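PDB 7B04: nitrite oxidoreductase subunit A from Kuenenia stuttgartiensis, which belongs to the molybdopterin oxidoreductase family and holds an iron/sulfur cluster and a molybdenum atom in its interior. Local coordinates for residues B[239-244]-B[582-587]; B[245-250]-B[588-593]; B[570-575]-B[776-781]. All blocks are in the same frame, centred on the assembly; numbering follows the deposited sequence.

Contact 1. Residues B[239-244]-B[582-587]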
loop_
_atom_site.group_PDB
_atom_site.type_symbol
_atom_site.label_atom_id
_atom_site.label_comp_id
_atom_site.label_asym_id
_atom_site.label_seq_id
_atom_site.Cartn_x
_atom_site.Cartn_y
_atom_site.Cartn_z
ATOM N N MET B 239 15.070 24.647 -1.117
ATOM C CA MET B 239 15.258 25.050 0.272
ATOM C C MET B 239 16.737 25.190 0.608
ATOM O O MET B 239 17.127 26.095 1.353
ATOM C CB MET B 239 14.595 24.036 1.201
ATOM C CG MET B 239 14.622 24.422 2.668
ATOM S SD MET B 239 13.630 25.886 2.998
ATOM C CE MET B 239 11.985 25.210 2.813
ATOM N N TYR B 240 17.578 24.304 0.066
ATOM C CA TYR B 240 19.016 24.445 0.263
ATOM C C TYR B 240 19.538 25.724 -0.377
ATOM O O TYR B 240 20.481 26.338 0.135
ATOM C CB TYR B 240 19.757 23.231 -0.300
ATOM C CG TYR B 240 19.546 21.948 0.475
ATOM C CD1 TYR B 240 18.812 21.931 1.654
ATOM C CD2 TYR B 240 20.097 20.753 0.032
ATOM C CE1 TYR B 240 18.622 20.757 2.362
ATOM C CE2 TYR B 240 19.916 19.578 0.734
ATOM C CZ TYR B 240 19.177 19.584 1.895
ATOM O OH TYR B 240 18.997 18.410 2.591
ATOM N N ARG B 241 18.938 26.139 -1.494
ATOM C CA ARG B 241 19.283 27.426 -2.088
ATOM C C ARG B 241 18.838 28.573 -1.189
ATOM O O ARG B 241 19.556 29.568 -1.039
ATOM C CB ARG B 241 18.648 27.541 -3.474
ATOM C CG ARG B 241 19.104 28.733 -4.295
ATOM C CD ARG B 241 18.393 28.748 -5.640
ATOM N NE ARG B 241 18.814 29.865 -6.481
ATOM C CZ ARG B 241 19.808 29.805 -7.360
ATOM N NH1 ARG B 241 20.491 28.679 -7.516
ATOM N NH2 ARG B 241 20.120 30.871 -8.084
ATOM N N PHE B 242 17.652 28.450 -0.588
ATOM C CA PHE B 242 17.176 29.466 0.345
ATOM C C PHE B 242 18.123 29.613 1.530
ATOM O O PHE B 242 18.443 30.734 1.943
ATOM C CB PHE B 242 15.767 29.119 0.824
ATOM C CG PHE B 242 15.166 30.147 1.738
ATOM C CD1 PHE B 242 14.639 31.323 1.230
ATOM C CD2 PHE B 242 15.129 29.938 3.107
ATOM C CE1 PHE B 242 14.086 32.271 2.072
ATOM C CE2 PHE B 242 14.578 30.881 3.953
ATOM C CZ PHE B 242 14.056 32.050 3.434
ATOM N N ASN B 243 18.551 28.480 2.041
ATOM C CA ASN B 243 19.480 28.434 3.181
ATOM C C ASN B 243 20.757 29.149 2.766
ATOM O O ASN B 243 21.329 29.867 3.552
ATOM C CB ASN B 243 19.827 26.983 3.451
ATOM C CG ASN B 243 18.707 26.278 4.151
ATOM O OD1 ASN B 243 17.881 26.920 4.750
ATOM N ND2 ASN B 243 18.690 24.971 4.101
ATOM N N ASN B 244 21.184 28.927 1.542
ATOM C CA ASN B 244 22.414 29.582 1.058
ATOM C C ASN B 244 22.216 31.094 1.028
ATOM O O ASN B 244 23.100 31.798 1.434
ATOM C CB ASN B 244 22.786 29.036 -0.310
ATOM C CG ASN B 244 24.165 29.469 -0.705
ATOM O OD1 ASN B 244 24.871 30.041 0.093
ATOM N ND2 ASN B 244 24.533 29.234 -1.938
ATOM N N TYR B 582 25.574 21.133 -7.449
ATOM C CA TYR B 582 26.036 22.357 -6.801
ATOM C C TYR B 582 25.567 23.601 -7.543
ATOM O O TYR B 582 25.464 24.677 -6.943
ATOM C CB TYR B 582 27.562 22.362 -6.693
ATOM C CG TYR B 582 28.128 21.318 -5.758
ATOM C CD1 TYR B 582 27.952 21.418 -4.383
ATOM C CD2 TYR B 582 28.854 20.242 -6.248
ATOM C CE1 TYR B 582 28.474 20.466 -3.525
ATOM C CE2 TYR B 582 29.381 19.288 -5.398
ATOM C CZ TYR B 582 29.187 19.403 -4.039
ATOM O OH TYR B 582 29.711 18.452 -3.194
ATOM N N GLY B 583 25.303 23.484 -8.846
ATOM C CA GLY B 583 24.842 24.636 -9.602
ATOM C C GLY B 583 23.550 25.217 -9.059
ATOM O O GLY B 583 23.359 26.435 -9.054
ATOM N N TRP B 584 22.645 24.352 -8.598
ATOM C CA TRP B 584 21.366 24.812 -8.070
ATOM C C TRP B 584 21.460 25.223 -6.603
ATOM O O TRP B 584 20.906 26.256 -6.212
ATOM C CB TRP B 584 20.314 23.717 -8.254
ATOM C CG TRP B 584 19.020 23.963 -7.546
ATOM C CD1 TRP B 584 18.463 23.189 -6.568
ATOM C CD2 TRP B 584 18.110 25.047 -7.765
ATOM N NE1 TRP B 584 17.266 23.726 -6.164
ATOM C CE2 TRP B 584 17.027 24.867 -6.883
ATOM C CE3 TRP B 584 18.106 26.152 -8.619
ATOM C CZ2 TRP B 584 15.952 25.752 -6.831
ATOM C CZ3 TRP B 584 17.039 27.029 -8.563
ATOM C CH2 TRP B 584 15.978 26.824 -7.677
ATOM N N VAL B 585 22.155 24.436 -5.779
ATOM C CA VAL B 585 22.155 24.662 -4.336
ATOM C C VAL B 585 23.380 25.418 -3.829
ATOM O O VAL B 585 23.313 26.014 -2.742
ATOM C CB VAL B 585 22.020 23.328 -3.573
ATOM C CG1 VAL B 585 20.723 22.632 -3.947
ATOM C CG2 VAL B 585 23.220 22.434 -3.845
ATOM N N ALA B 586 24.486 25.419 -4.569
ATOM C CA ALA B 586 25.722 26.038 -4.109
ATOM C C ALA B 586 26.194 27.129 -5.063
ATOM O O ALA B 586 27.392 27.395 -5.172
ATOM C CB ALA B 586 26.815 24.987 -3.916
ATOM N N GLU B 587 25.258 27.773 -5.754
ATOM C CA GLU B 587 25.601 28.930 -6.565
ATOM C C GLU B 587 25.964 30.098 -5.657
ATOM O O GLU B 587 25.393 30.259 -4.574
ATOM C CB GLU B 587 24.431 29.307 -7.474
ATOM C CG GLU B 587 24.831 29.939 -8.796
ATOM C CD GLU B 587 23.744 30.832 -9.362
ATOM O OE1 GLU B 587 23.235 31.695 -8.617
ATOM O OE2 GLU B 587 23.392 30.667 -10.549
#

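Contact 2. Residues B[245-250]-B[588-593]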
loop_
_atom_site.group_PDB
_atom_site.type_symbol
_atom_site.label_atom_id
_atom_site.label_comp_id
_atom_site.label_asym_id
_atom_site.label_seq_id
_atom_site.Cartn_x
_atom_site.Cartn_y
_atom_site.Cartn_z
ATOM N N CYS B 245 21.051 31.538 0.588
ATOM C CA CYS B 245 20.693 32.960 0.421
ATOM C C CYS B 245 20.728 33.683 1.753
ATOM O O CYS B 245 20.860 34.857 1.764
ATOM C CB CYS B 245 19.266 33.048 -0.077
ATOM S SG CYS B 245 19.121 33.022 -1.870
ATOM N N LEU B 246 20.468 32.988 2.828
ATOM C CA LEU B 246 20.448 33.629 4.138
ATOM C C LEU B 246 21.791 34.227 4.526
ATOM O O LEU B 246 21.861 34.939 5.534
ATOM C CB LEU B 246 19.998 32.632 5.203
ATOM C CG LEU B 246 18.530 32.227 5.101
ATOM C CD1 LEU B 246 18.228 31.155 6.114
ATOM C CD2 LEU B 246 17.621 33.427 5.304
ATOM N N ALA B 247 22.854 33.947 3.768
ATOM C CA ALA B 247 24.119 34.633 3.994
ATOM C C ALA B 247 23.961 36.142 3.865
ATOM O O ALA B 247 24.644 36.898 4.565
ATOM C CB ALA B 247 25.180 34.119 3.020
ATOM N N ILE B 248 23.074 36.598 2.974
ATOM C CA ILE B 248 22.809 38.031 2.854
ATOM C C ILE B 248 22.242 38.578 4.156
ATOM O O ILE B 248 22.646 39.646 4.630
ATOM C CB ILE B 248 21.859 38.313 1.677
ATOM C CG1 ILE B 248 22.430 37.781 0.365
ATOM C CG2 ILE B 248 21.601 39.807 1.556
ATOM C CD1 ILE B 248 21.451 37.881 -0.789
ATOM N N VAL B 249 21.283 37.860 4.749
ATOM C CA VAL B 249 20.696 38.309 6.009
ATOM C C VAL B 249 21.763 38.374 7.093
ATOM O O VAL B 249 21.758 39.276 7.938
ATOM C CB VAL B 249 19.528 37.392 6.421
ATOM C CG1 VAL B 249 18.611 38.110 7.400
ATOM C CG2 VAL B 249 18.753 36.932 5.200
ATOM N N ASP B 250 22.696 37.420 7.080
ATOM C CA ASP B 250 23.808 37.460 8.021
ATOM C C ASP B 250 24.670 38.694 7.790
ATOM O O ASP B 250 25.152 39.313 8.746
ATOM C CB ASP B 250 24.641 36.186 7.898
ATOM C CG ASP B 250 25.713 36.085 8.961
ATOM O OD1 ASP B 250 25.366 35.823 10.132
ATOM O OD2 ASP B 250 26.903 36.265 8.627
ATOM N N ASP B 588 26.929 30.906 -6.090
ATOM C CA ASP B 588 27.361 32.036 -5.278
ATOM C C ASP B 588 26.208 33.017 -5.105
ATOM O O ASP B 588 25.725 33.601 -6.080
ATOM C CB ASP B 588 28.571 32.721 -5.911
ATOM C CG ASP B 588 29.277 33.663 -4.950
ATOM O OD1 ASP B 588 28.715 33.949 -3.871
ATOM O OD2 ASP B 588 30.396 34.116 -5.261
ATOM N N VAL B 589 25.766 33.186 -3.856
ATOM C CA VAL B 589 24.629 34.057 -3.572
ATOM C C VAL B 589 24.945 35.493 -3.956
ATOM O O VAL B 589 24.098 36.204 -4.512
ATOM C CB VAL B 589 24.238 33.937 -2.090
ATOM C CG1 VAL B 589 23.192 34.966 -1.735
ATOM C CG2 VAL B 589 23.730 32.549 -1.805
ATOM N N PHE B 590 26.169 35.934 -3.693
ATOM C CA PHE B 590 26.574 37.299 -3.973
ATOM C C PHE B 590 27.065 37.448 -5.404
ATOM O O PHE B 590 27.305 38.573 -5.855
ATOM C CB PHE B 590 27.643 37.738 -2.967
ATOM C CG PHE B 590 27.111 37.955 -1.578
ATOM C CD1 PHE B 590 26.885 39.233 -1.095
ATOM C CD2 PHE B 590 26.814 36.876 -0.764
ATOM C CE1 PHE B 590 26.402 39.425 0.188
ATOM C CE2 PHE B 590 26.329 37.063 0.520
ATOM C CZ PHE B 590 26.122 38.340 0.994
ATOM N N LYS B 591 27.228 36.334 -6.125
ATOM C CA LYS B 591 27.606 36.353 -7.540
ATOM C C LYS B 591 26.721 35.401 -8.341
ATOM O O LYS B 591 27.191 34.385 -8.864
ATOM C CB LYS B 591 29.077 35.978 -7.698
ATOM C CG LYS B 591 30.069 37.082 -7.380
ATOM C CD LYS B 591 31.408 36.460 -7.005
ATOM C CE LYS B 591 32.564 37.365 -7.341
ATOM N NZ LYS B 591 32.238 38.224 -8.497
ATOM N N PRO B 592 25.411 35.670 -8.410
ATOM C CA PRO B 592 24.515 34.812 -9.194
ATOM C C PRO B 592 24.528 35.191 -10.667
ATOM O O PRO B 592 24.725 36.350 -11.046
ATOM C CB PRO B 592 23.141 35.100 -8.575
ATOM C CG PRO B 592 23.225 36.551 -8.283
ATOM C CD PRO B 592 24.667 36.826 -7.853
ATOM N N ASN B 593 24.338 34.184 -11.521
ATOM C CA ASN B 593 24.285 34.430 -12.959
ATOM C C ASN B 593 22.843 34.693 -13.381
ATOM O O ASN B 593 21.951 33.855 -13.164
ATOM C CB ASN B 593 24.868 33.265 -13.747
ATOM C CG ASN B 593 25.156 33.625 -15.175
ATOM O OD1 ASN B 593 24.989 34.779 -15.573
ATOM N ND2 ASN B 593 25.629 32.664 -15.947
#

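Contact 3. Residues B[570-575]-B[776-781]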
loop_
_atom_site.group_PDB
_atom_site.type_symbol
_atom_site.label_atom_id
_atom_site.label_comp_id
_atom_site.label_asym_id
_atom_site.label_seq_id
_atom_site.Cartn_x
_atom_site.Cartn_y
_atom_site.Cartn_z
ATOM N N ASN B 570 22.789 11.968 -8.774
ATOM C CA ASN B 570 22.525 11.780 -10.196
ATOM C C ASN B 570 22.942 13.006 -10.989
ATOM O O ASN B 570 23.392 12.885 -12.135
ATOM C CB ASN B 570 21.046 11.473 -10.423
ATOM C CG ASN B 570 20.714 10.013 -10.202
ATOM O OD1 ASN B 570 21.437 9.128 -10.658
ATOM N ND2 ASN B 570 19.617 9.753 -9.502
ATOM N N PHE B 571 22.811 14.193 -10.394
ATOM C CA PHE B 571 23.370 15.413 -10.970
ATOM C C PHE B 571 24.846 15.466 -10.573
ATOM O O PHE B 571 25.303 16.310 -9.797
ATOM C CB PHE B 571 22.593 16.637 -10.505
ATOM C CG PHE B 571 21.126 16.587 -10.839
ATOM C CD1 PHE B 571 20.660 17.065 -12.055
ATOM C CD2 PHE B 571 20.214 16.062 -9.938
ATOM C CE1 PHE B 571 19.311 17.018 -12.365
ATOM C CE2 PHE B 571 18.865 16.016 -10.243
ATOM C CZ PHE B 571 18.414 16.492 -11.458
ATOM N N GLN B 572 25.593 14.518 -11.131
ATOM C CA GLN B 572 26.949 14.222 -10.694
ATOM C C GLN B 572 27.931 15.222 -11.287
ATOM O O GLN B 572 27.946 15.450 -12.500
ATOM C CB GLN B 572 27.316 12.797 -11.111
ATOM C CG GLN B 572 28.667 12.294 -10.637
ATOM C CD GLN B 572 28.757 12.189 -9.129
ATOM O OE1 GLN B 572 29.582 12.844 -8.502
ATOM N NE2 GLN B 572 27.897 11.369 -8.539
ATOM N N ALA B 573 28.743 15.825 -10.423
ATOM C CA ALA B 573 29.714 16.828 -10.838
ATOM C C ALA B 573 31.041 16.183 -11.218
ATOM O O ALA B 573 31.479 15.214 -10.591
ATOM C CB ALA B 573 29.938 17.848 -9.721
ATOM N N SER B 574 31.678 16.734 -12.249
ATOM C CA SER B 574 32.994 16.289 -12.687
ATOM C C SER B 574 33.612 17.402 -13.529
ATOM O O SER B 574 32.977 18.424 -13.801
ATOM C CB SER B 574 32.921 14.961 -13.450
ATOM O OG SER B 574 32.286 15.108 -14.705
ATOM N N LYS B 575 34.865 17.191 -13.941
ATOM C CA LYS B 575 35.569 18.200 -14.730
ATOM C C LYS B 575 34.945 18.367 -16.112
ATOM O O LYS B 575 34.646 19.490 -16.535
ATOM C CB LYS B 575 37.049 17.833 -14.844
ATOM C CG LYS B 575 37.684 17.435 -13.523
ATOM N N GLY B 776 25.860 20.102 -17.035
ATOM C CA GLY B 776 26.681 20.053 -15.847
ATOM C C GLY B 776 26.599 18.779 -15.038
ATOM O O GLY B 776 27.229 18.704 -13.979
ATOM N N SER B 777 25.883 17.763 -15.511
ATOM C CA SER B 777 25.764 16.497 -14.802
ATOM C C SER B 777 26.261 15.371 -15.694
ATOM O O SER B 777 25.961 15.339 -16.892
ATOM C CB SER B 777 24.314 16.229 -14.384
ATOM O OG SER B 777 23.827 17.252 -13.531
ATOM N N THR B 778 27.024 14.445 -15.103
ATOM C CA THR B 778 27.574 13.337 -15.879
ATOM C C THR B 778 26.473 12.521 -16.534
ATOM O O THR B 778 26.657 11.994 -17.637
ATOM C CB THR B 778 28.433 12.430 -14.997
ATOM O OG1 THR B 778 27.599 11.748 -14.051
ATOM C CG2 THR B 778 29.489 13.237 -14.259
ATOM N N THR B 779 25.328 12.401 -15.869
ATOM C CA THR B 779 24.230 11.587 -16.360
ATOM C C THR B 779 23.253 12.360 -17.235
ATOM O O THR B 779 22.388 11.737 -17.859
ATOM C CB THR B 779 23.470 10.973 -15.181
ATOM O OG1 THR B 779 22.875 12.019 -14.405
ATOM C CG2 THR B 779 24.415 10.182 -14.293
ATOM N N MET B 780 23.360 13.689 -17.304
ATOM C CA MET B 780 22.321 14.458 -17.974
ATOM C C MET B 780 22.808 15.598 -18.859
ATOM O O MET B 780 21.966 16.252 -19.485
ATOM C CB MET B 780 21.342 15.019 -16.931
ATOM C CG MET B 780 20.313 14.012 -16.447
ATOM S SD MET B 780 19.449 14.540 -14.958
ATOM C CE MET B 780 20.579 13.987 -13.686
ATOM N N LYS B 781 24.109 15.872 -18.943
ATOM C CA LYS B 781 24.562 16.876 -19.901
ATOM C C LYS B 781 24.275 16.392 -21.316
ATOM O O LYS B 781 24.591 15.254 -21.672
ATOM C CB LYS B 781 26.049 17.193 -19.739
ATOM C CG LYS B 781 26.479 18.342 -20.656
ATOM C CD LYS B 781 27.975 18.599 -20.655
ATOM C CE LYS B 781 28.295 20.013 -20.203
ATOM N NZ LYS B 781 27.983 20.206 -18.776
#

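Contact 1. Residues B[239-244]-B[582-587]
Y240 touches V585 with the root of its side chain: CB lies 3.8 Å from V585 CG1, which sits at the ring edge, near the ring plane. Beyond that point the phenol leads away from the short helix, and its OH bonds to the backbone oxygen of W267. R241 does most of the work. Its CG is anti to the backbone N (chi1 -171°), and the chain runs extended from CG to NE across the W584 indole, the two side chains crossing at about a right angle. R241 CD sits over one face of the six-membered ring, 3.8 Å from its centroid and offset toward the rim, a CH-pi contact. The guanidinium is tilted only 17° from the indole plane, with W584 CZ3 over one of its faces.

Helix 238-254 thus meets the C-terminal end of the single-turn helix 582-585, from which A586 departs. R241 NH1 donates to W584 O at 2.8 Å, nearly within the guanidinium plane. The other terminal nitrogen, NH2, forms a salt bridge with E587 OE1 at 3.3 Å; as a hydrogen bond it is weak, and the carboxylate plane is turned 65° from the guanidinium. NE bonds to the backbone oxygen of N757, so each of the three guanidinium nitrogens of this buried side chain has a polar partner. One turn on, N244 brings ND2 to 3.5 Å from V585 O and 3.0 Å from E587 O, and its OD1 accepts from the backbone N of R608.

Contact 2. Residues B[245-250]-B[588-593]
The middle of helix 238-254, through C245, A247 and I248, packs against V589 and F590 of the loop that follows helix 582-585. V589 faces the helix and divides its two branches between neighbouring turns. Its CG2 rests against the backbone of C245, 3.7 Å from the N, while CG1 meets the tip of I248, 3.5 Å from CD1. With CG1 of I248 anti to the carbonyl carbon (chi1 -58°), that branch touches both V589 CG1 and the F590 ring.

The loop residues are presented by an Asx turn: D588 OD1 accepts from the backbone N of F590 at 3.2 Å, the donor standing above the carboxylate plane, and the same oxygen forms a salt bridge with R608. From this turn the F590 side chain reaches back to the helix, sliding past I248 in the opposite direction. I248 CG1 makes an off-centre CH-pi contact, 4.2 Å from the ring centroid and 30° off the normal, whereas A247 CB stands at the ring edge, 4.0 Å from CE2. No hydrogen bond joins the two segments; F754 and R753 of helix 753-757 touch I248 and F590 respectively.

Contact 3. Residues B[570-575]-B[776-781]
M780 and F571 cross obliquely, with the methionine methyl over one face of the phenyl ring. CE is 3.7 Å from the ring centroid and 21° off the normal, shifted toward the rim above CD1 and CE1. The bend at chi3 (-85°) places this methyl over the ring, while SD approaches obliquely, 4.3 Å from the centroid. A different side of F571 meets S777, whose OG lies at the ring edge, near its plane, 3.3 Å from CB; that hydroxyl has its hydrogen-bond partner in L773 O.

Farther along the chain, Q572 and T778 lie side by side and point the same way, T778 OG1 and CG2 against Q572 CB and CG. Between their backbones runs the clearest polar link, T778 N to Q572 O at 2.9 Å, in the carbonyl plane on a lone pair. S777 CA adds a CA-H...O contact of 3.3 Å to the same oxygen. T778 CG2 spans to S574, 3.4 Å from its OG, which bonds to S577 OG. I410 of subunit B packs on Q572 and T779, and Y407 of that subunit on T778, placing this joint beside the subunit boundary.

S777 O accepts from both M780 N and K781 N, folding 776-781 into a compact turn, and F571 is the centre of an inverse gamma turn in the facing loop. Where they meet, M780 over F571 is a Met-aromatic contact.

All three contacts are largely buried, but only contact 3 borders another subunit. Contacts 1 and 2 share helix 238-254 and consecutive pieces of the chain from 582 to 593; their centres are about 9 Å apart, and they touch where N244 packs on V589 and E587 on P592. Their chemistry changes along that helix, from a charged arginine satisfied at a helix end to purely apolar packing. Contact 3 joins two loops with no helix of its own, its centre about 16 Å from that of contact 1 and 24 Å from that of contact 2, and mixes a backbone hydrogen bond with sulfur and aromatic packing.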